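Local structure of 2-dehydropantoate 2-reductase (Geobacter metallireducens, 3HN2) at residues Lys45-Asn50 with Glu137-Gly142; Tyr17-Gln22 with Phe53-Val58; Asp27-Leu32 with Lys59-Pro64; Gly123-Leu128 with Arg145-Glu150. The protein probably catalyses the NADPH-dependent reduction of ketopantoate to pantoic acid, the second step in making pantoate for pantothenate biosynthesis. All blocks are in the same frame, centred on the assembly; numbering follows the deposited sequence.

Contact 1: residues Lys45-Asn50 with Glu137-Gly142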
# COMPACT_ATOMS: atom_id res chain seq x y z
N LYS A 45 18.52 -16.91 -9.79
CA LYS A 45 18.70 -16.13 -8.57
C LYS A 45 17.43 -15.34 -8.29
O LYS A 45 16.93 -14.62 -9.16
CB LYS A 45 19.88 -15.16 -8.72
CG LYS A 45 21.20 -15.80 -9.11
CD LYS A 45 22.36 -14.90 -8.72
CE LYS A 45 23.67 -15.66 -8.71
NZ LYS A 45 24.75 -14.89 -8.04
N VAL A 46 16.91 -15.47 -7.07
CA VAL A 46 15.75 -14.70 -6.65
C VAL A 46 16.18 -13.61 -5.68
O VAL A 46 16.72 -13.90 -4.61
CB VAL A 46 14.64 -15.58 -6.02
CG1 VAL A 46 13.48 -14.73 -5.51
CG2 VAL A 46 14.12 -16.58 -7.03
N PHE A 47 15.95 -12.37 -6.06
CA PHE A 47 16.20 -11.23 -5.19
C PHE A 47 14.86 -10.76 -4.63
O PHE A 47 13.93 -10.49 -5.39
CB PHE A 47 16.92 -10.12 -5.94
CG PHE A 47 18.20 -10.56 -6.60
CD1 PHE A 47 18.24 -10.80 -7.97
CD2 PHE A 47 19.35 -10.77 -5.86
CE1 PHE A 47 19.41 -11.22 -8.59
CE2 PHE A 47 20.53 -11.20 -6.47
CZ PHE A 47 20.56 -11.42 -7.83
N SER A 48 14.77 -10.71 -3.31
CA SER A 48 13.53 -10.30 -2.65
C SER A 48 13.77 -9.18 -1.65
O SER A 48 14.90 -8.89 -1.26
CB SER A 48 12.89 -11.49 -1.93
OG SER A 48 12.32 -12.40 -2.85
N ILE A 49 12.67 -8.56 -1.23
CA ILE A 49 12.68 -7.67 -0.08
C ILE A 49 12.74 -8.51 1.20
O ILE A 49 13.18 -8.04 2.25
CB ILE A 49 11.43 -6.77 -0.07
CG1 ILE A 49 10.18 -7.58 -0.45
CG2 ILE A 49 11.62 -5.60 -1.04
CD1 ILE A 49 8.90 -7.04 0.13
N ASN A 50 12.30 -9.77 1.08
CA ASN A 50 12.32 -10.73 2.18
C ASN A 50 13.59 -11.58 2.19
O ASN A 50 13.55 -12.76 2.53
CB ASN A 50 11.09 -11.64 2.08
CG ASN A 50 9.78 -10.88 2.11
OD1 ASN A 50 9.71 -9.75 2.60
ND2 ASN A 50 8.73 -11.50 1.59
N GLU A 137 17.11 -14.19 -13.50
CA GLU A 137 17.07 -13.34 -12.31
C GLU A 137 15.67 -12.79 -12.07
O GLU A 137 15.12 -12.06 -12.90
CB GLU A 137 18.10 -12.21 -12.39
CG GLU A 137 19.54 -12.65 -12.15
CD GLU A 137 20.53 -11.50 -12.04
OE1 GLU A 137 20.11 -10.32 -12.11
OE2 GLU A 137 21.74 -11.77 -11.88
N VAL A 138 15.09 -13.18 -10.94
CA VAL A 138 13.74 -12.75 -10.55
C VAL A 138 13.85 -11.73 -9.42
O VAL A 138 14.53 -11.98 -8.43
CB VAL A 138 12.90 -13.94 -10.06
CG1 VAL A 138 11.41 -13.59 -10.06
CG2 VAL A 138 13.15 -15.18 -10.91
N HIS A 139 13.18 -10.59 -9.58
CA HIS A 139 13.15 -9.57 -8.53
C HIS A 139 11.74 -9.45 -7.94
O HIS A 139 10.78 -9.27 -8.68
CB HIS A 139 13.62 -8.21 -9.06
CG HIS A 139 15.07 -8.16 -9.41
ND1 HIS A 139 15.63 -8.93 -10.41
CD2 HIS A 139 16.08 -7.41 -8.91
CE1 HIS A 139 16.92 -8.67 -10.50
NE2 HIS A 139 17.22 -7.75 -9.60
N HIS A 140 11.65 -9.58 -6.62
CA HIS A 140 10.38 -9.49 -5.90
C HIS A 140 10.38 -8.25 -5.02
O HIS A 140 11.09 -8.18 -4.02
CB HIS A 140 10.15 -10.76 -5.07
CG HIS A 140 9.14 -10.61 -3.97
ND1 HIS A 140 9.46 -10.77 -2.64
CD2 HIS A 140 7.82 -10.31 -4.01
CE1 HIS A 140 8.39 -10.58 -1.90
NE2 HIS A 140 7.37 -10.30 -2.71
N LEU A 141 9.57 -7.27 -5.41
CA LEU A 141 9.60 -5.94 -4.79
C LEU A 141 8.56 -5.76 -3.68
O LEU A 141 8.67 -4.83 -2.88
CB LEU A 141 9.44 -4.84 -5.85
CG LEU A 141 10.29 -4.89 -7.12
CD1 LEU A 141 9.96 -3.72 -8.03
CD2 LEU A 141 11.80 -4.94 -6.82
N GLY A 142 7.56 -6.64 -3.65
CA GLY A 142 6.50 -6.57 -2.65
C GLY A 142 5.39 -7.59 -2.83
O GLY A 142 5.29 -8.23 -3.88
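Strands 45-48 and 137-140 run parallel, their axes 4.7 Å apart, and exchange three near-straight backbone bonds: Val138 N to Lys45 O, Phe47 N to Val138 O, and His140 N to Phe47 O, the last the shortest at 2.7 Å. The face of Val46, Val138 and His140 is buried under helix 14-23. The two valines lie alongside each other, Val46 CG2 being 4.2 Å from Val138 CB, and the helix packs against both. His140 has CG anti to the backbone N (chi1 161°), and its ring stacks on Tyr16. Ser48 OG donates a weak bond to His140 ND1 (3.3 Å), while His140 NE2 is bound to Ala143 O. Ile49 CD1 reaches past the ring as far as Gly142 CA (3.7 Å).

The other face is closely packed at Phe47 but lies toward solvent. Phe47 CD1 sits over one face of the His139 imidazole, 3.6 Å from His139 CE1, with the two planes oblique. Glu137 brings its carboxylate to the Phe47 ring edge, Glu137 CD 3.6 Å from Phe47 CE1, the planes nearly perpendicular. The exposed Lys45 chain leads away, so Lys45 NZ stays 5.8 Å from Glu137 OE2. Beyond the strand end Asn50 OD1 is bonded to Asn205 of the second subunit, which ties this corner to the dimer contact. With ND1 accepting and NE2 facing a carbonyl oxygen, His140 is probably neutral and protonated on NE2, whereas the carboxylate beside Phe47 is probably favoured by the electropositive C-H rim of the ring.

Contact 2: residues Tyr17-Gln22 with Phe53-Val58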
# COMPACT_ATOMS: atom_id res chain seq x y z
N TYR A 17 7.09 -17.92 -7.99
CA TYR A 17 6.30 -18.90 -7.26
C TYR A 17 6.87 -20.31 -7.35
O TYR A 17 6.87 -21.04 -6.36
CB TYR A 17 4.83 -18.87 -7.71
CG TYR A 17 4.08 -17.65 -7.23
CD1 TYR A 17 4.20 -17.20 -5.91
CD2 TYR A 17 3.24 -16.96 -8.09
CE1 TYR A 17 3.51 -16.07 -5.48
CE2 TYR A 17 2.54 -15.84 -7.66
CZ TYR A 17 2.68 -15.40 -6.36
OH TYR A 17 1.98 -14.29 -5.95
N GLY A 18 7.40 -20.66 -8.51
CA GLY A 18 8.03 -21.96 -8.71
C GLY A 18 9.31 -22.13 -7.91
O GLY A 18 9.60 -23.22 -7.41
N ALA A 19 10.07 -21.04 -7.78
CA ALA A 19 11.30 -21.03 -6.99
C ALA A 19 11.01 -21.17 -5.51
O ALA A 19 11.76 -21.83 -4.80
CB ALA A 19 12.09 -19.77 -7.25
N LEU A 20 9.92 -20.56 -5.05
CA LEU A 20 9.49 -20.70 -3.67
C LEU A 20 8.92 -22.10 -3.41
O LEU A 20 9.10 -22.66 -2.32
CB LEU A 20 8.45 -19.64 -3.29
CG LEU A 20 8.86 -18.16 -3.22
CD1 LEU A 20 7.66 -17.33 -2.83
CD2 LEU A 20 10.02 -17.89 -2.26
N LEU A 21 8.26 -22.66 -4.42
CA LEU A 21 7.70 -24.01 -4.32
C LEU A 21 8.77 -25.10 -4.15
O LEU A 21 8.64 -25.93 -3.25
CB LEU A 21 6.78 -24.32 -5.50
CG LEU A 21 5.35 -23.78 -5.41
CD1 LEU A 21 4.72 -23.69 -6.79
CD2 LEU A 21 4.46 -24.60 -4.46
N GLN A 22 9.82 -25.08 -4.96
CA GLN A 22 10.89 -26.07 -4.80
C GLN A 22 11.83 -25.78 -3.61
O GLN A 22 12.45 -26.71 -3.09
CB GLN A 22 11.68 -26.31 -6.09
CG GLN A 22 12.85 -25.38 -6.35
CD GLN A 22 13.78 -25.89 -7.44
OE1 GLN A 22 14.96 -26.13 -7.19
NE2 GLN A 22 13.26 -26.08 -8.64
N PHE A 53 17.66 -15.32 -2.24
CA PHE A 53 18.12 -16.71 -2.27
C PHE A 53 18.43 -17.18 -3.69
O PHE A 53 17.97 -16.59 -4.66
CB PHE A 53 17.15 -17.66 -1.53
CG PHE A 53 15.92 -18.03 -2.33
CD1 PHE A 53 14.81 -17.20 -2.36
CD2 PHE A 53 15.87 -19.25 -3.01
CE1 PHE A 53 13.67 -17.56 -3.08
CE2 PHE A 53 14.73 -19.61 -3.73
CZ PHE A 53 13.63 -18.76 -3.76
N THR A 54 19.23 -18.23 -3.79
CA THR A 54 19.69 -18.73 -5.08
C THR A 54 19.52 -20.24 -5.18
O THR A 54 19.96 -20.98 -4.30
CB THR A 54 21.17 -18.36 -5.33
OG1 THR A 54 21.96 -18.72 -4.19
CG2 THR A 54 21.34 -16.87 -5.59
N LEU A 55 18.87 -20.69 -6.25
CA LEU A 55 18.77 -22.12 -6.53
C LEU A 55 19.92 -22.52 -7.45
O LEU A 55 19.95 -22.09 -8.61
CB LEU A 55 17.43 -22.47 -7.17
CG LEU A 55 16.15 -22.36 -6.34
CD1 LEU A 55 14.95 -22.42 -7.26
CD2 LEU A 55 16.07 -23.44 -5.27
N PRO A 56 20.86 -23.34 -6.94
CA PRO A 56 22.04 -23.73 -7.71
C PRO A 56 21.67 -24.60 -8.91
O PRO A 56 22.21 -24.43 -10.00
CB PRO A 56 22.87 -24.55 -6.71
CG PRO A 56 22.29 -24.24 -5.36
CD PRO A 56 20.85 -23.96 -5.61
N HIS A 57 20.72 -25.51 -8.69
CA HIS A 57 20.21 -26.38 -9.73
C HIS A 57 18.71 -26.15 -9.91
O HIS A 57 17.96 -26.01 -8.93
CB HIS A 57 20.50 -27.85 -9.38
CG HIS A 57 19.69 -28.83 -10.17
ND1 HIS A 57 18.79 -29.69 -9.58
CD2 HIS A 57 19.64 -29.08 -11.50
CE1 HIS A 57 18.23 -30.44 -10.52
NE2 HIS A 57 18.72 -30.08 -11.69
N VAL A 58 18.28 -26.08 -11.17
CA VAL A 58 16.87 -25.97 -11.52
C VAL A 58 16.52 -27.01 -12.58
O VAL A 58 17.21 -27.13 -13.60
CB VAL A 58 16.52 -24.52 -11.99
CG1 VAL A 58 15.30 -24.49 -12.88
CG2 VAL A 58 16.32 -23.61 -10.79
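Among the backbone bonds within 17-22, Tyr17 O has the shorter, a single one from Leu21 N at 2.9 Å. Between 17-22 and 53-58 no hydrogen bond forms, and the contact is made mostly by side chains. Ala19 CB points at the strand and touches both Phe53 CZ and Leu55 CD1, each 3.9 Å away. Phe53 has CG in the crowded position between the backbone N and carbonyl carbon (chi1 79°), and its ring presents an edge to the Ala19 carbonyl. Leu20 starts away from the strand but bends back, so that Leu20 CD2 lies 3.8 Å from Phe53 CE1, the two side chains crossing nearly at a right angle; Arg23 adds a cation-pi contact to the same ring. Gln22 and Leu55 meet tip to tip, with Gln22 CD 3.7 Å from Leu55 CD1. Gln22 OE1 also stands 3.5 Å from His57 O, a pair of acceptors with no bond between them. An alanine at Gln22 would remove CG and the amide, and would probably leave Leu55 less well packed against the helix. The strand passes across the helix at 81°, and helix 14-23 also packs on Val28 and Phe30 of the main sheet. It is thus the helix of the first beta-alpha-beta unit of a Rossmann-type fold, layered between that sheet and the small three-stranded one.

Contact 3: residues Asp27-Leu32 with Lys59-Pro64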
# COMPACT_ATOMS: atom_id res chain seq x y z
N ASP A 27 8.50 -31.00 -6.20
CA ASP A 27 9.09 -31.48 -7.44
C ASP A 27 8.69 -30.56 -8.59
O ASP A 27 7.72 -30.83 -9.31
CB ASP A 27 8.70 -32.93 -7.70
CG ASP A 27 9.63 -33.64 -8.67
OD1 ASP A 27 10.67 -33.05 -9.06
OD2 ASP A 27 9.33 -34.79 -9.04
N VAL A 28 9.45 -29.49 -8.76
CA VAL A 28 9.11 -28.42 -9.69
C VAL A 28 9.88 -28.56 -11.00
O VAL A 28 11.10 -28.77 -11.00
CB VAL A 28 9.34 -27.02 -9.03
CG1 VAL A 28 9.02 -25.90 -9.99
CG2 VAL A 28 8.47 -26.87 -7.80
N HIS A 29 9.15 -28.47 -12.11
CA HIS A 29 9.70 -28.62 -13.45
C HIS A 29 9.39 -27.37 -14.25
O HIS A 29 8.24 -27.13 -14.62
CB HIS A 29 9.10 -29.84 -14.14
CG HIS A 29 9.24 -31.11 -13.35
ND1 HIS A 29 8.36 -31.47 -12.35
CD2 HIS A 29 10.17 -32.10 -13.41
CE1 HIS A 29 8.74 -32.62 -11.83
NE2 HIS A 29 9.83 -33.03 -12.45
N PHE A 30 10.41 -26.56 -14.52
CA PHE A 30 10.22 -25.32 -15.26
C PHE A 30 10.26 -25.54 -16.77
O PHE A 30 11.14 -26.23 -17.29
CB PHE A 30 11.30 -24.30 -14.88
CG PHE A 30 11.14 -23.72 -13.51
CD1 PHE A 30 10.41 -22.56 -13.31
CD2 PHE A 30 11.75 -24.32 -12.41
CE1 PHE A 30 10.28 -22.00 -12.04
CE2 PHE A 30 11.63 -23.77 -11.14
CZ PHE A 30 10.89 -22.62 -10.95
N LEU A 31 9.29 -24.95 -17.48
CA LEU A 31 9.34 -24.89 -18.94
C LEU A 31 9.91 -23.55 -19.38
O LEU A 31 9.20 -22.54 -19.45
CB LEU A 31 7.95 -25.14 -19.55
CG LEU A 31 7.85 -25.34 -21.08
CD1 LEU A 31 8.74 -26.48 -21.56
CD2 LEU A 31 6.41 -25.57 -21.52
N LEU A 32 11.21 -23.54 -19.67
CA LEU A 32 11.91 -22.34 -20.13
C LEU A 32 11.92 -22.26 -21.65
O LEU A 32 11.86 -23.27 -22.35
CB LEU A 32 13.35 -22.31 -19.61
CG LEU A 32 13.71 -22.17 -18.12
CD1 LEU A 32 12.75 -21.28 -17.32
CD2 LEU A 32 13.88 -23.52 -17.47
N LYS A 59 15.47 -27.79 -12.32
CA LYS A 59 14.94 -28.75 -13.29
C LYS A 59 14.27 -28.02 -14.45
O LYS A 59 13.09 -27.67 -14.37
CB LYS A 59 13.94 -29.70 -12.64
CG LYS A 59 14.52 -31.00 -12.14
CD LYS A 59 13.39 -31.95 -11.75
CE LYS A 59 13.92 -33.30 -11.33
NZ LYS A 59 12.81 -34.26 -11.08
N GLY A 60 15.03 -27.79 -15.52
CA GLY A 60 14.53 -27.07 -16.68
C GLY A 60 14.35 -27.93 -17.91
O GLY A 60 15.02 -28.95 -18.08
N TYR A 61 13.41 -27.53 -18.76
CA TYR A 61 13.09 -28.25 -19.99
C TYR A 61 12.76 -27.24 -21.09
O TYR A 61 12.51 -26.07 -20.81
CB TYR A 61 11.90 -29.18 -19.78
CG TYR A 61 12.12 -30.32 -18.80
CD1 TYR A 61 11.90 -30.15 -17.43
CD2 TYR A 61 12.52 -31.58 -19.25
CE1 TYR A 61 12.10 -31.20 -16.53
CE2 TYR A 61 12.72 -32.63 -18.36
CZ TYR A 61 12.50 -32.43 -17.00
OH TYR A 61 12.69 -33.47 -16.12
N ARG A 62 12.77 -27.70 -22.34
CA ARG A 62 12.44 -26.83 -23.46
C ARG A 62 11.20 -27.28 -24.23
O ARG A 62 10.58 -26.50 -24.95
CB ARG A 62 13.64 -26.61 -24.39
CG ARG A 62 14.30 -27.88 -24.93
CD ARG A 62 15.81 -27.68 -25.15
NE ARG A 62 16.13 -26.31 -25.58
CZ ARG A 62 17.36 -25.87 -25.83
NH1 ARG A 62 17.55 -24.61 -26.21
NH2 ARG A 62 18.41 -26.68 -25.70
N ALA A 63 10.84 -28.55 -24.06
CA ALA A 63 9.61 -29.09 -24.62
C ALA A 63 8.78 -29.70 -23.50
O ALA A 63 9.34 -30.35 -22.61
CB ALA A 63 9.92 -30.13 -25.69
N PRO A 64 7.45 -29.47 -23.53
CA PRO A 64 6.55 -30.07 -22.53
C PRO A 64 6.44 -31.60 -22.60
O PRO A 64 6.15 -32.23 -21.58
CB PRO A 64 5.19 -29.43 -22.84
CG PRO A 64 5.30 -28.93 -24.22
CD PRO A 64 6.73 -28.58 -24.46
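Lys59 NZ forms a salt bridge with Asp27 OD1, 3.2 Å away, approaching the syn lone pair of the oxygen. Three backbone bonds follow along the parallel strands: Phe30 N to Lys59 O at 2.9 Å, Tyr61 N to Phe30 O, and Leu32 N to Tyr61 O. All lie nearly along the C=O axis of the acceptor, but the last two are bent at the hydrogen, to 134° and 139°. The extended Lys59 chain runs beside His29, Lys59 CD being 3.6 Å from His29 CD2. His29 ND1 is bonded to Ile5 O, which leaves NE2 on the side of the ammonium group. Replacing Lys59 by an alanine would remove the salt bridge and would probably leave the His29 ring less well covered. Tyr61 CE1 meets the same CD2 corner of the imidazole, in the plane of the ring, 3.8 Å from His29 CD2. Leu31, with CG anti to the backbone N, lays CD1 over the turn from Arg62 to Pro64. Leu32 CD2 comes to 3.7 Å from Gly60 CA, where a CB would clash. Strand 60-61 is the outermost of the main sheet in this chain, and 28-31 lies between it and strand 5-8. Helix 14-23 packs on Val28 and Phe30, while helix 64-67 packs on His29 and Tyr61 from the other face.

Contact 4: residues Gly123-Leu128 with Arg145-Glu150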
# COMPACT_ATOMS: atom_id res chain seq x y z
N GLY A 123 -8.54 -21.35 -10.30
CA GLY A 123 -8.18 -19.97 -10.53
C GLY A 123 -7.47 -19.38 -9.32
O GLY A 123 -7.94 -19.51 -8.19
N GLY A 124 -6.34 -18.75 -9.58
CA GLY A 124 -5.61 -18.03 -8.55
C GLY A 124 -5.45 -16.58 -8.94
O GLY A 124 -4.75 -16.26 -9.90
N VAL A 125 -6.14 -15.69 -8.23
CA VAL A 125 -5.87 -14.26 -8.36
C VAL A 125 -4.69 -13.93 -7.46
O VAL A 125 -4.77 -14.04 -6.24
CB VAL A 125 -7.13 -13.34 -8.13
CG1 VAL A 125 -8.04 -13.90 -7.09
CG2 VAL A 125 -6.73 -11.90 -7.78
N ALA A 126 -3.57 -13.60 -8.10
CA ALA A 126 -2.33 -13.28 -7.41
C ALA A 126 -2.08 -11.79 -7.45
O ALA A 126 -2.42 -11.13 -8.43
CB ALA A 126 -1.18 -14.02 -8.05
N PHE A 127 -1.50 -11.25 -6.39
CA PHE A 127 -1.10 -9.84 -6.38
C PHE A 127 0.37 -9.71 -6.01
O PHE A 127 0.75 -9.94 -4.86
CB PHE A 127 -1.99 -9.01 -5.45
CG PHE A 127 -2.01 -7.55 -5.79
CD1 PHE A 127 -2.94 -7.05 -6.69
CD2 PHE A 127 -1.09 -6.67 -5.22
CE1 PHE A 127 -2.97 -5.69 -7.02
CE2 PHE A 127 -1.11 -5.32 -5.54
CZ PHE A 127 -2.05 -4.83 -6.44
N LEU A 128 1.17 -9.32 -6.99
CA LEU A 128 2.62 -9.36 -6.88
C LEU A 128 3.25 -8.15 -7.55
O LEU A 128 2.84 -7.76 -8.64
CB LEU A 128 3.13 -10.62 -7.58
CG LEU A 128 4.21 -11.53 -7.00
CD1 LEU A 128 4.45 -12.65 -7.99
CD2 LEU A 128 5.51 -10.82 -6.70
N ARG A 145 0.73 -12.34 -2.30
CA ARG A 145 -0.42 -13.10 -1.81
C ARG A 145 -1.32 -13.61 -2.93
O ARG A 145 -1.37 -13.03 -4.01
CB ARG A 145 -1.21 -12.29 -0.77
CG ARG A 145 -1.91 -11.06 -1.31
CD ARG A 145 -2.82 -10.47 -0.25
NE ARG A 145 -3.76 -9.50 -0.83
CZ ARG A 145 -4.95 -9.82 -1.33
NH1 ARG A 145 -5.38 -11.07 -1.32
NH2 ARG A 145 -5.73 -8.87 -1.84
N ILE A 146 -2.00 -14.73 -2.69
CA ILE A 146 -2.83 -15.40 -3.70
C ILE A 146 -4.20 -15.77 -3.11
O ILE A 146 -4.27 -16.24 -1.98
CB ILE A 146 -2.14 -16.69 -4.25
CG1 ILE A 146 -0.75 -16.40 -4.82
CG2 ILE A 146 -3.00 -17.38 -5.33
CD1 ILE A 146 -0.01 -17.65 -5.31
N ILE A 147 -5.27 -15.55 -3.87
CA ILE A 147 -6.59 -16.06 -3.51
C ILE A 147 -6.97 -17.20 -4.47
O ILE A 147 -7.03 -17.01 -5.68
CB ILE A 147 -7.67 -14.95 -3.52
CG1 ILE A 147 -7.18 -13.67 -2.84
CG2 ILE A 147 -8.96 -15.44 -2.85
CD1 ILE A 147 -8.11 -12.48 -3.02
N LEU A 148 -7.22 -18.39 -3.91
CA LEU A 148 -7.49 -19.61 -4.70
C LEU A 148 -8.97 -19.97 -4.79
O LEU A 148 -9.64 -20.16 -3.78
CB LEU A 148 -6.72 -20.80 -4.12
CG LEU A 148 -5.20 -20.84 -4.25
CD1 LEU A 148 -4.62 -22.09 -3.69
CD2 LEU A 148 -4.75 -20.64 -5.70
N GLY A 149 -9.47 -20.06 -6.02
CA GLY A 149 -10.84 -20.52 -6.26
C GLY A 149 -10.91 -21.66 -7.26
O GLY A 149 -10.06 -21.79 -8.15
N GLU A 150 -11.91 -22.51 -7.14
CA GLU A 150 -12.13 -23.52 -8.17
C GLU A 150 -13.15 -23.01 -9.18
O GLU A 150 -14.16 -22.42 -8.81
CB GLU A 150 -12.54 -24.86 -7.57
CG GLU A 150 -13.64 -24.81 -6.54
CD GLU A 150 -14.03 -26.18 -6.02
OE1 GLU A 150 -14.86 -26.23 -5.10
OE2 GLU A 150 -13.51 -27.20 -6.53
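Five backbone bonds zip strands 123-128 and 145-150 together in antiparallel fashion. Gly123 and Gly149 form one hydrogen-bonded pair, with Gly149 N 2.7 Å from Gly123 O, and Val125 and Ile147 form the next, with Ile147 N 2.9 Å from Val125 O. Phe127 N to Arg145 O, 3.0 Å, is the last bond between the two segments, and the pairing runs on to Gly144. Val125 and Ile147 lie side by side on one face, where Val125 CG1, in the crowded position between N and carbonyl carbon (chi1 35°), comes 3.7 Å from Ile147 CB. On the opposite face Ala126 CB meets Ile146 CG1 at 4.0 Å, and Leu148 CD2 closes over Gly124 CA at the same distance; a CB on Gly124 would be tight against Leu148 and Ile146. Tyr17 of helix 14-23 touches Ala126 and Ile146, and helix 157-168 packs on Ile146 and Leu148. Helix 179-200 packs on Val125, its Lys186 NZ bonding Ala126 O and its Trp189 meeting the Phe127 ring edge-to-face. The pair marks where the parallel Rossmann-type sheet ends and an antiparallel strand is added, at the junction with the helical C-terminal part of this ketopantoate reductase family fold.

Overall arrangement
Contacts 3 and 4 belong to the same large sheet, contact 3 at its outer edge and contact 4 deep inside, their centres about 22 Å apart. Contact 4 is accordingly buried and almost wholly backbone and aliphatic; contacts 1, 2 and 3 are partly buried, and contact 3 adds a salt bridge at the periphery. Contact 1 joins strands of the small sheet; contact 2 sets helix 14-23 against its third strand without a hydrogen bond, and the two touch where Val46 pairs with Phe53. That helix touches all four contacts. Contact 1 reaches the second subunit through hydrogen bonds of Ile49 and Asn50, the former weak, contact 4 by packing of Arg145, and no other chain touches contacts 2 and 3.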